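Local coordinates for sulfatase (sulfuric ester hydrolase) protein (Agrobacterium radiobacter, PDB 4UPH), which belongs to the sulfatase family of the alkaline phosphatase superfamily, a magnesium-binding alpha/beta protein whose metal site includes a modified residue, at residues A[81-87]-A[396-402]; A[135-141]-A[168-174]; A[142-146]-A[160-166]; A[372-378]-A[444-448]. All coordinates share one frame. Residues are numbered along the deposited sequence.

Contact 1 (A[81-87]-A[396-402])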
# COMPACT_ATOMS: atom_id res chain seq x y z
N VAL A 81 6.34 -29.54 14.06
CA VAL A 81 5.54 -29.34 12.87
C VAL A 81 6.44 -28.89 11.69
O VAL A 81 7.20 -27.91 11.80
CB VAL A 81 4.37 -28.37 13.12
CG1 VAL A 81 3.43 -28.34 11.92
CG2 VAL A 81 3.62 -28.74 14.39
N LEU A 82 6.39 -29.65 10.59
CA LEU A 82 7.14 -29.33 9.38
C LEU A 82 6.15 -28.75 8.37
O LEU A 82 5.06 -29.29 8.19
CB LEU A 82 7.85 -30.57 8.82
CG LEU A 82 8.81 -30.31 7.64
CD1 LEU A 82 10.00 -31.26 7.68
CD2 LEU A 82 8.11 -30.45 6.33
N PHE A 83 6.53 -27.63 7.74
CA PHE A 83 5.71 -26.91 6.77
C PHE A 83 6.28 -27.14 5.37
O PHE A 83 7.40 -26.71 5.06
CB PHE A 83 5.57 -25.44 7.17
CG PHE A 83 4.87 -25.22 8.50
CD1 PHE A 83 5.55 -25.36 9.71
CD2 PHE A 83 3.52 -24.84 8.55
CE1 PHE A 83 4.90 -25.14 10.94
CE2 PHE A 83 2.87 -24.63 9.78
CZ PHE A 83 3.56 -24.78 10.96
N THR A 84 5.51 -27.90 4.54
CA THR A 84 5.90 -28.39 3.21
C THR A 84 5.71 -27.40 2.06
O THR A 84 6.35 -27.58 1.02
CB THR A 84 5.18 -29.73 2.88
OG1 THR A 84 3.79 -29.50 2.70
CG2 THR A 84 5.41 -30.83 3.94
N ARG A 85 4.84 -26.39 2.24
CA ARG A 85 4.54 -25.37 1.23
C ARG A 85 4.86 -23.96 1.81
O ARG A 85 3.99 -23.08 1.81
CB ARG A 85 3.08 -25.48 0.77
CG ARG A 85 2.66 -26.84 0.15
CD ARG A 85 3.09 -27.05 -1.30
NE ARG A 85 4.40 -27.70 -1.39
CZ ARG A 85 5.13 -27.79 -2.50
NH1 ARG A 85 4.70 -27.24 -3.63
NH2 ARG A 85 6.32 -28.39 -2.48
N HIS A 86 6.09 -23.77 2.34
CA HIS A 86 6.53 -22.52 2.95
C HIS A 86 7.27 -21.65 1.98
O HIS A 86 8.28 -22.07 1.42
CB HIS A 86 7.36 -22.74 4.24
CG HIS A 86 7.54 -21.49 5.07
ND1 HIS A 86 6.45 -20.83 5.66
CD2 HIS A 86 8.68 -20.84 5.43
CE1 HIS A 86 6.96 -19.81 6.32
NE2 HIS A 86 8.29 -19.77 6.21
N PHE A 87 6.77 -20.40 1.80
CA PHE A 87 7.37 -19.46 0.87
C PHE A 87 7.87 -18.17 1.51
O PHE A 87 7.23 -17.60 2.39
CB PHE A 87 6.40 -19.15 -0.28
CG PHE A 87 6.19 -20.33 -1.21
CD1 PHE A 87 5.23 -21.29 -0.93
CD2 PHE A 87 6.99 -20.50 -2.33
CE1 PHE A 87 5.04 -22.38 -1.78
CE2 PHE A 87 6.83 -21.61 -3.16
CZ PHE A 87 5.86 -22.55 -2.88
N GLN A 396 3.00 -32.81 9.55
CA GLN A 396 3.46 -32.13 8.35
C GLN A 396 2.27 -31.34 7.80
O GLN A 396 1.17 -31.91 7.63
CB GLN A 396 4.01 -33.11 7.31
CG GLN A 396 5.44 -33.56 7.59
CD GLN A 396 6.18 -34.07 6.37
OE1 GLN A 396 5.65 -34.12 5.25
NE2 GLN A 396 7.44 -34.42 6.56
N VAL A 397 2.48 -30.03 7.57
CA VAL A 397 1.44 -29.11 7.07
C VAL A 397 1.60 -28.91 5.57
O VAL A 397 2.69 -28.64 5.09
CB VAL A 397 1.38 -27.79 7.90
CG1 VAL A 397 0.42 -26.77 7.28
CG2 VAL A 397 1.00 -28.07 9.34
N GLU A 398 0.51 -29.04 4.84
CA GLU A 398 0.48 -28.88 3.38
C GLU A 398 -0.28 -27.60 2.94
O GLU A 398 -0.34 -27.32 1.75
CB GLU A 398 -0.08 -30.15 2.72
CG GLU A 398 0.68 -31.40 3.13
CD GLU A 398 0.25 -32.67 2.44
OE1 GLU A 398 -0.89 -33.16 2.67
OE2 GLU A 398 1.08 -33.20 1.66
N ARG A 399 -0.85 -26.82 3.88
CA ARG A 399 -1.44 -25.52 3.48
C ARG A 399 -0.26 -24.55 3.16
O ARG A 399 0.86 -24.77 3.67
CB ARG A 399 -2.34 -24.90 4.59
CG ARG A 399 -3.44 -25.82 5.12
CD ARG A 399 -4.48 -26.19 4.08
NE ARG A 399 -5.09 -25.01 3.48
CZ ARG A 399 -6.08 -24.32 4.05
NH1 ARG A 399 -6.61 -24.70 5.20
NH2 ARG A 399 -6.57 -23.23 3.43
N PHE A 400 -0.52 -23.47 2.36
CA PHE A 400 0.50 -22.46 1.99
C PHE A 400 0.80 -21.52 3.12
O PHE A 400 -0.09 -20.83 3.62
CB PHE A 400 0.13 -21.68 0.71
CG PHE A 400 0.09 -22.54 -0.54
CD1 PHE A 400 1.26 -22.85 -1.22
CD2 PHE A 400 -1.12 -23.03 -1.03
CE1 PHE A 400 1.22 -23.63 -2.38
CE2 PHE A 400 -1.16 -23.82 -2.19
CZ PHE A 400 0.01 -24.12 -2.85
N THR A 401 2.06 -21.50 3.52
CA THR A 401 2.52 -20.63 4.60
C THR A 401 3.54 -19.65 4.06
O THR A 401 4.19 -19.92 3.03
CB THR A 401 2.98 -21.45 5.84
OG1 THR A 401 4.08 -22.29 5.49
CG2 THR A 401 1.85 -22.29 6.45
N SER A 402 3.67 -18.50 4.75
CA SER A 402 4.55 -17.42 4.33
C SER A 402 5.55 -17.05 5.42
O SER A 402 5.27 -17.27 6.60
CB SER A 402 3.71 -16.19 3.95
OG SER A 402 4.52 -15.08 3.61
O HOH W 1 3.51 -25.17 4.40
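Segments 81-87 and 396-402 run as parallel strands, and both turn a corner midway, so the pairing comes in two parts. In the first, the axes of 81-83 and 396-398 approach to 4.7 Å at 30°, with L82 opposite Q396 and F83 opposite V397; V397 N donates to L82 O (2.8 Å) and T84 N to V397 O (3.0 Å). Past the corner T401 N bonds to R85 O (3.0 Å) and F87 N to T401 O (2.9 Å). At the break, a water accepts a hydrogen bond from R85 N (2.8 Å), donates one to R399 O (2.8 Å) and is hydrogen-bonded to T401 OG1 (3.1 Å). T84 OG1 gives V397 O a second donor at 2.8 Å. V81 and F83 both pack on V397, V81 CG1 lying 3.6 Å from V397 CG2 and F83 CD2 3.7 Å from V397 CB, with F430 covering F83 and V397. On one face H86 ND1 is hydrogen-bonded to T401 OG1 (2.8 Å); F87, on the opposite face, touches F400, CE1 to CD1 3.9 Å. Strand 382-385 pairs along the other edge of 81-87, within the large mixed sheet of the sulfatase alpha/beta fold.

Contact 2 (A[135-141]-A[168-174])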
# COMPACT_ATOMS: atom_id res chain seq x y z
N ASP A 135 15.02 -10.05 26.31
CA ASP A 135 16.14 -9.26 25.80
C ASP A 135 16.53 -9.97 24.49
O ASP A 135 17.41 -10.85 24.53
CB ASP A 135 17.31 -9.20 26.80
CG ASP A 135 18.54 -8.45 26.27
OD1 ASP A 135 18.37 -7.54 25.41
OD2 ASP A 135 19.67 -8.78 26.70
N PRO A 136 15.84 -9.67 23.35
CA PRO A 136 16.16 -10.40 22.10
C PRO A 136 17.61 -10.17 21.67
O PRO A 136 18.03 -9.03 21.54
CB PRO A 136 15.10 -9.92 21.09
CG PRO A 136 14.56 -8.70 21.67
CD PRO A 136 14.79 -8.66 23.14
N THR A 137 18.37 -11.27 21.59
CA THR A 137 19.81 -11.32 21.33
C THR A 137 20.13 -11.91 19.95
O THR A 137 19.61 -12.98 19.59
CB THR A 137 20.49 -12.09 22.47
OG1 THR A 137 20.08 -11.52 23.71
CG2 THR A 137 21.99 -12.10 22.38
N LEU A 138 21.02 -11.22 19.21
CA LEU A 138 21.41 -11.59 17.86
C LEU A 138 22.82 -12.21 17.75
O LEU A 138 23.78 -11.72 18.34
CB LEU A 138 21.27 -10.36 16.92
CG LEU A 138 21.61 -10.53 15.43
CD1 LEU A 138 20.65 -11.49 14.74
CD2 LEU A 138 21.64 -9.20 14.72
N PHE A 139 22.93 -13.28 16.94
CA PHE A 139 24.13 -14.02 16.57
C PHE A 139 24.08 -14.07 15.05
O PHE A 139 23.21 -14.75 14.48
CB PHE A 139 24.10 -15.45 17.14
CG PHE A 139 24.05 -15.49 18.65
CD1 PHE A 139 22.84 -15.37 19.33
CD2 PHE A 139 25.22 -15.61 19.40
CE1 PHE A 139 22.80 -15.37 20.72
CE2 PHE A 139 25.18 -15.62 20.79
CZ PHE A 139 23.96 -15.50 21.44
N GLY A 140 24.92 -13.26 14.40
CA GLY A 140 24.94 -13.17 12.95
C GLY A 140 24.45 -11.83 12.46
O GLY A 140 24.98 -10.79 12.85
N TYR A 141 23.43 -11.83 11.57
CA TYR A 141 22.95 -10.61 10.90
C TYR A 141 21.46 -10.59 10.62
O TYR A 141 20.83 -11.64 10.56
CB TYR A 141 23.71 -10.43 9.57
CG TYR A 141 23.53 -11.60 8.61
CD1 TYR A 141 24.32 -12.74 8.70
CD2 TYR A 141 22.55 -11.56 7.61
CE1 TYR A 141 24.14 -13.82 7.84
CE2 TYR A 141 22.37 -12.62 6.74
CZ TYR A 141 23.16 -13.75 6.85
OH TYR A 141 22.99 -14.81 5.98
N PHE A 168 17.01 -5.71 18.65
CA PHE A 168 18.04 -6.71 18.94
C PHE A 168 19.23 -6.13 19.67
O PHE A 168 19.69 -5.04 19.37
CB PHE A 168 18.54 -7.39 17.67
CG PHE A 168 17.71 -8.55 17.22
CD1 PHE A 168 17.52 -9.65 18.04
CD2 PHE A 168 17.16 -8.58 15.94
CE1 PHE A 168 16.74 -10.73 17.62
CE2 PHE A 168 16.40 -9.68 15.51
CZ PHE A 168 16.19 -10.73 16.35
N SER A 169 19.74 -6.89 20.62
CA SER A 169 20.97 -6.60 21.35
C SER A 169 21.97 -7.56 20.72
O SER A 169 21.68 -8.75 20.60
CB SER A 169 20.81 -6.84 22.84
OG SER A 169 20.24 -8.11 23.06
N ALA A 170 23.05 -7.03 20.14
CA ALA A 170 24.02 -7.86 19.44
C ALA A 170 25.03 -8.56 20.35
O ALA A 170 25.82 -7.88 21.00
CB ALA A 170 24.75 -7.02 18.41
N ARG A 171 25.00 -9.91 20.41
CA ARG A 171 25.98 -10.65 21.21
C ARG A 171 27.20 -10.98 20.33
O ARG A 171 28.34 -10.77 20.74
CB ARG A 171 25.37 -11.91 21.85
CG ARG A 171 26.37 -12.90 22.45
CD ARG A 171 27.11 -12.40 23.67
NE ARG A 171 27.95 -13.47 24.21
CZ ARG A 171 28.00 -13.81 25.49
NH1 ARG A 171 27.29 -13.16 26.39
NH2 ARG A 171 28.79 -14.80 25.87
N GLN A 172 26.95 -11.50 19.13
CA GLN A 172 27.99 -11.83 18.17
C GLN A 172 27.58 -11.38 16.77
O GLN A 172 26.69 -11.95 16.17
CB GLN A 172 28.33 -13.33 18.22
CG GLN A 172 29.51 -13.74 17.31
CD GLN A 172 30.79 -13.01 17.63
OE1 GLN A 172 31.40 -13.21 18.68
NE2 GLN A 172 31.22 -12.13 16.73
N LEU A 173 28.22 -10.34 16.27
CA LEU A 173 27.94 -9.84 14.93
C LEU A 173 28.83 -10.53 13.91
O LEU A 173 29.98 -10.86 14.22
CB LEU A 173 28.15 -8.32 14.84
CG LEU A 173 27.08 -7.46 15.48
CD1 LEU A 173 27.43 -6.01 15.36
CD2 LEU A 173 25.71 -7.73 14.86
N LEU A 174 28.31 -10.74 12.70
CA LEU A 174 29.08 -11.34 11.62
C LEU A 174 28.59 -10.86 10.26
O LEU A 174 27.77 -11.51 9.62
CB LEU A 174 29.18 -12.87 11.72
CG LEU A 174 30.34 -13.52 10.94
CD1 LEU A 174 31.71 -13.08 11.49
CD2 LEU A 174 30.24 -15.03 11.01
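A ladder of backbone hydrogen bonds joins 135-141 to 168-174, which pair as parallel strands. S169 N donates to P136 O (2.9 Å) and L138 N to S169 O (2.9 Å). L138 O then accepts twice, from R171 N at 3.0 Å and from Q172 N at 3.3 Å, because the register slips by one residue between L138 and F139: a beta bulge. Beyond it G140 N reaches Q172 O (2.8 Å), and the bond from L174 N to G140 O (3.3 Å) is weak. S169 OG has two acceptors in reach, P136 O at 2.8 Å and D135 OD1 at 3.1 Å, while D135 also forms a salt bridge with R130. T137 OG1 turns back to D135 O (2.9 Å), and Q172 NE2 donates to L173 O (3.1 Å). At the bulge R171 CB lies off-centre over the F139 ring, 4.2 Å from its centroid, and the R171 guanidinium leads away to a salt bridge with E236. Strand 242-247 pairs along the other edge of 137-140; Y141 O bonds to S246 OG and Y141 OH to the magnesium ligand D53: a bulged parallel strand pair of the central sulfatase sheet, leading into the metal site.

Contact 3 (A[142-146]-A[160-166])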
# COMPACT_ATOMS: atom_id res chain seq x y z
N THR A 142 20.91 -9.38 10.39
CA THR A 142 19.50 -9.17 10.03
C THR A 142 19.38 -8.53 8.65
O THR A 142 18.31 -8.57 8.05
CB THR A 142 18.74 -8.37 11.11
OG1 THR A 142 19.43 -7.17 11.39
CG2 THR A 142 18.53 -9.16 12.39
N ASP A 143 20.48 -7.95 8.14
CA ASP A 143 20.55 -7.22 6.87
C ASP A 143 19.45 -6.14 6.78
O ASP A 143 18.72 -6.06 5.80
CB ASP A 143 20.56 -8.18 5.65
CG ASP A 143 21.89 -8.85 5.35
OD1 ASP A 143 22.92 -8.47 5.99
OD2 ASP A 143 21.91 -9.76 4.50
N THR A 144 19.36 -5.29 7.81
CA THR A 144 18.37 -4.21 7.87
C THR A 144 19.01 -2.89 7.47
O THR A 144 19.86 -2.39 8.21
CB THR A 144 17.77 -4.10 9.31
OG1 THR A 144 17.51 -5.39 9.83
CG2 THR A 144 16.52 -3.23 9.37
N ALA A 145 18.58 -2.28 6.35
CA ALA A 145 19.07 -0.94 6.05
C ALA A 145 18.21 -0.04 6.95
O ALA A 145 16.98 -0.16 6.91
CB ALA A 145 18.83 -0.58 4.59
N PRO A 146 18.83 0.80 7.83
CA PRO A 146 18.02 1.68 8.69
C PRO A 146 17.24 2.77 7.93
O PRO A 146 17.51 3.02 6.75
CB PRO A 146 19.04 2.29 9.66
CG PRO A 146 20.35 2.17 9.00
CD PRO A 146 20.28 1.04 8.01
N THR A 160 25.46 1.20 4.59
CA THR A 160 25.23 -0.22 4.35
C THR A 160 23.79 -0.68 4.66
O THR A 160 23.08 -0.08 5.47
CB THR A 160 26.31 -1.06 5.13
OG1 THR A 160 26.19 -2.44 4.80
CG2 THR A 160 26.24 -0.88 6.65
N TYR A 161 23.41 -1.81 4.06
CA TYR A 161 22.14 -2.48 4.30
C TYR A 161 22.37 -3.52 5.37
O TYR A 161 21.42 -4.14 5.79
CB TYR A 161 21.59 -3.14 3.02
CG TYR A 161 22.35 -4.37 2.55
CD1 TYR A 161 23.51 -4.25 1.80
CD2 TYR A 161 21.87 -5.65 2.81
CE1 TYR A 161 24.21 -5.38 1.35
CE2 TYR A 161 22.57 -6.79 2.39
CZ TYR A 161 23.73 -6.65 1.65
OH TYR A 161 24.42 -7.77 1.20
N GLU A 162 23.63 -3.74 5.77
CA GLU A 162 24.03 -4.74 6.77
C GLU A 162 23.86 -4.24 8.22
O GLU A 162 24.63 -4.63 9.11
CB GLU A 162 25.47 -5.18 6.54
CG GLU A 162 25.74 -5.84 5.20
CD GLU A 162 27.10 -6.50 5.18
OE1 GLU A 162 27.23 -7.56 5.83
OE2 GLU A 162 28.06 -5.93 4.61
N GLY A 163 22.86 -3.39 8.44
CA GLY A 163 22.56 -2.90 9.77
C GLY A 163 21.82 -3.93 10.58
O GLY A 163 21.33 -4.94 10.04
N VAL A 164 21.74 -3.68 11.90
CA VAL A 164 21.06 -4.54 12.87
C VAL A 164 19.61 -4.07 13.01
O VAL A 164 19.37 -2.86 13.12
CB VAL A 164 21.80 -4.55 14.22
CG1 VAL A 164 21.04 -5.37 15.29
CG2 VAL A 164 23.24 -5.04 14.06
N LEU A 165 18.65 -5.01 13.00
CA LEU A 165 17.24 -4.72 13.15
C LEU A 165 16.97 -4.06 14.53
O LEU A 165 17.41 -4.60 15.55
CB LEU A 165 16.41 -6.00 13.00
CG LEU A 165 14.90 -5.87 13.12
CD1 LEU A 165 14.28 -5.40 11.85
CD2 LEU A 165 14.27 -7.17 13.61
N PRO A 166 16.27 -2.90 14.57
CA PRO A 166 15.91 -2.29 15.88
C PRO A 166 15.19 -3.28 16.82
O PRO A 166 14.29 -4.02 16.40
CB PRO A 166 15.01 -1.10 15.49
CG PRO A 166 15.33 -0.82 14.07
CD PRO A 166 15.68 -2.14 13.45
O HOH W 2 19.57 -1.17 11.00
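D143 has a left-handed backbone conformation (phi 52°, psi 52°), uncommon outside glycine, asparagine and aspartate, at the centre of a contact between two loops with no regular helix or strand. T144 N donates to G163 O (3.0 Å), whereas Y161 O, 3.1 Å from T144 N, is at too poor an angle to bond. T142 OG1 replaces a backbone acceptor: L165 N donates to it at 2.8 Å, and it is also hydrogen-bonded to T144 OG1 (3.0 Å). A water donates to both T144 O (3.1 Å) and V164 O (2.7 Å). G163 fits because a CB there would clash with T144 O. Within 160-166, E162 N bonds to T160 OG1 (3.0 Å), an ST turn. The Y161 ring lies beside the carboxylate of D143, CE2 to CG 3.7 Å, and A145 CB meets Y161 CB at 4.1 Å; A145 and P146 also pack on L537 of the second subunit. The carboxylates of D143 and E162 come close, OD1 to OE1 4.4 Å, but each has another partner: E162 OE1 accepts from E176 N, and D143 OD2 is hydrogen-bonded to OG2 of the modified residue at position 93. The loop-to-loop bonds of T142 and T144 flank D143, whose carboxylate, bonded to a magnesium ligand, lies in the second shell of the metal site.

Contact 4 (A[372-378]-A[444-448])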
# COMPACT_ATOMS: atom_id res chain seq x y z
N GLY A 372 13.51 -13.19 -9.08
CA GLY A 372 12.65 -13.64 -10.15
C GLY A 372 11.30 -14.12 -9.64
O GLY A 372 10.76 -13.57 -8.67
N PHE A 373 10.76 -15.16 -10.28
CA PHE A 373 9.42 -15.66 -9.99
C PHE A 373 9.34 -17.21 -9.83
O PHE A 373 8.28 -17.71 -9.43
CB PHE A 373 8.43 -15.14 -11.06
CG PHE A 373 8.92 -15.43 -12.47
CD1 PHE A 373 8.71 -16.69 -13.06
CD2 PHE A 373 9.66 -14.48 -13.17
CE1 PHE A 373 9.23 -16.97 -14.33
CE2 PHE A 373 10.15 -14.76 -14.45
CZ PHE A 373 9.94 -16.00 -15.02
N PHE A 374 10.40 -17.96 -10.15
CA PHE A 374 10.36 -19.42 -10.04
C PHE A 374 10.37 -19.91 -8.60
O PHE A 374 10.97 -19.28 -7.73
CB PHE A 374 11.45 -20.13 -10.87
CG PHE A 374 11.44 -19.90 -12.37
CD1 PHE A 374 10.43 -20.45 -13.16
CD2 PHE A 374 12.48 -19.22 -13.00
CE1 PHE A 374 10.44 -20.27 -14.55
CE2 PHE A 374 12.47 -19.03 -14.39
CZ PHE A 374 11.46 -19.57 -15.15
N ASP A 375 9.72 -21.06 -8.38
CA ASP A 375 9.59 -21.73 -7.08
C ASP A 375 10.92 -21.95 -6.36
O ASP A 375 10.99 -21.78 -5.14
CB ASP A 375 8.90 -23.10 -7.26
CG ASP A 375 7.39 -23.12 -7.30
OD1 ASP A 375 6.78 -22.06 -7.07
OD2 ASP A 375 6.83 -24.21 -7.48
N GLY A 376 11.93 -22.36 -7.11
CA GLY A 376 13.26 -22.68 -6.60
C GLY A 376 13.86 -21.63 -5.70
O GLY A 376 14.51 -21.99 -4.72
N SER A 377 13.62 -20.36 -6.00
CA SER A 377 14.11 -19.19 -5.28
C SER A 377 13.29 -18.78 -4.02
O SER A 377 13.83 -18.11 -3.14
CB SER A 377 14.22 -18.01 -6.25
OG SER A 377 14.42 -16.80 -5.54
N TYR A 378 12.02 -19.22 -3.94
CA TYR A 378 11.08 -18.82 -2.87
C TYR A 378 10.65 -19.93 -1.90
O TYR A 378 10.44 -19.64 -0.72
CB TYR A 378 9.86 -18.14 -3.49
CG TYR A 378 10.28 -16.88 -4.20
CD1 TYR A 378 10.53 -15.71 -3.48
CD2 TYR A 378 10.61 -16.89 -5.55
CE1 TYR A 378 11.02 -14.56 -4.11
CE2 TYR A 378 11.10 -15.76 -6.19
CZ TYR A 378 11.30 -14.59 -5.47
OH TYR A 378 11.76 -13.45 -6.09
N PHE A 444 1.54 -16.25 -1.77
CA PHE A 444 1.71 -14.92 -2.32
C PHE A 444 3.10 -14.44 -2.02
O PHE A 444 3.55 -14.53 -0.87
CB PHE A 444 0.66 -13.92 -1.78
CG PHE A 444 0.92 -12.48 -2.18
CD1 PHE A 444 0.55 -12.02 -3.44
CD2 PHE A 444 1.57 -11.61 -1.32
CE1 PHE A 444 0.80 -10.70 -3.82
CE2 PHE A 444 1.85 -10.29 -1.71
CZ PHE A 444 1.43 -9.84 -2.95
N TRP A 445 3.78 -13.91 -3.06
CA TRP A 445 5.09 -13.29 -2.90
C TRP A 445 5.30 -12.23 -3.95
O TRP A 445 4.52 -12.13 -4.88
CB TRP A 445 6.26 -14.28 -2.77
CG TRP A 445 6.72 -14.94 -4.03
CD1 TRP A 445 7.63 -14.45 -4.92
CD2 TRP A 445 6.46 -16.29 -4.43
NE1 TRP A 445 7.87 -15.37 -5.91
CE2 TRP A 445 7.18 -16.52 -5.62
CE3 TRP A 445 5.60 -17.31 -3.96
CZ2 TRP A 445 7.11 -17.73 -6.33
CZ3 TRP A 445 5.54 -18.51 -4.65
CH2 TRP A 445 6.30 -18.72 -5.81
N GLU A 446 6.29 -11.37 -3.74
CA GLU A 446 6.60 -10.25 -4.61
C GLU A 446 8.07 -10.19 -4.91
O GLU A 446 8.89 -10.72 -4.15
CB GLU A 446 6.21 -8.94 -3.92
CG GLU A 446 4.73 -8.72 -3.84
CD GLU A 446 4.34 -7.62 -2.87
OE1 GLU A 446 4.41 -7.86 -1.64
OE2 GLU A 446 3.97 -6.53 -3.34
N PHE A 447 8.43 -9.53 -6.01
CA PHE A 447 9.84 -9.32 -6.34
C PHE A 447 9.98 -7.99 -7.05
O PHE A 447 9.22 -7.68 -7.97
CB PHE A 447 10.47 -10.49 -7.12
CG PHE A 447 11.90 -10.24 -7.56
CD1 PHE A 447 12.93 -10.22 -6.63
CD2 PHE A 447 12.21 -9.98 -8.90
CE1 PHE A 447 14.25 -9.97 -7.03
CE2 PHE A 447 13.53 -9.73 -9.29
CZ PHE A 447 14.54 -9.72 -8.35
N ASP A 448 10.92 -7.19 -6.58
CA ASP A 448 11.21 -5.87 -7.15
C ASP A 448 12.67 -5.87 -7.67
O ASP A 448 13.57 -6.36 -6.98
CB ASP A 448 10.92 -4.74 -6.11
CG ASP A 448 10.79 -3.37 -6.71
OD1 ASP A 448 11.82 -2.81 -7.12
OD2 ASP A 448 9.65 -2.85 -6.77
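Aromatic stacking dominates this contact between the loop and short helix of 372-378 and strand 444-448. The ring of Y378 lies face to face with the five-membered ring of W445, centroids 3.6 Å apart and planes at 22°, so that Y378 CD2 is 3.2 Å from W445 NE1. Y378 CB continues the overlap as a CH-pi contact, 3.9 Å from the centroid of the six-membered ring. Y378 OH meets F447 CB at 3.4 Å, and G372 N lies over one face of the F447 ring. The strand is an outermost member of the four-stranded antiparallel sheet 443-448, 469-474, 478-483 and 489-492, so the stack joins this smaller sheet to the chain leading into strand 382-385 of the large mixed sheet. Polar atoms border the indole at its edge: F373 O is 3.3 Å from W445 CZ2 and D375 OD1 3.6 Å from W445 CH2. No hydrogen bond crosses between the segments; among those within 372-378 are Y378 N to D375 O (3.0 Å), in the weakly bonded helical turn, and Y378 OH to G372 O (2.8 Å). Charged side chains form salt bridges outside the two segments: D375 with K479 and R474, E446 with R524.

In the fold
Contacts 1 and 2 lie in the same large mixed sheet, their centres about 28 Å apart, and contact 3 is a loop-to-loop contact nested within the connection that contact 2 closes. Contacts 2 and 3 touch, about 12 Å between centres, with V164 packing on L138 and L173. Both are nested in turn inside the long loop closed by contact 1. The centres of contacts 1 and 4 are about 16 Å apart and the two touch, their segments alternating along the chain; F87 packs on W445, Y378 and D375 where the large sheet meets the smaller antiparallel one. Y141 and D143 bring contacts 2 and 3 close to the magnesium, whereas contacts 1 and 4 lie farther from it.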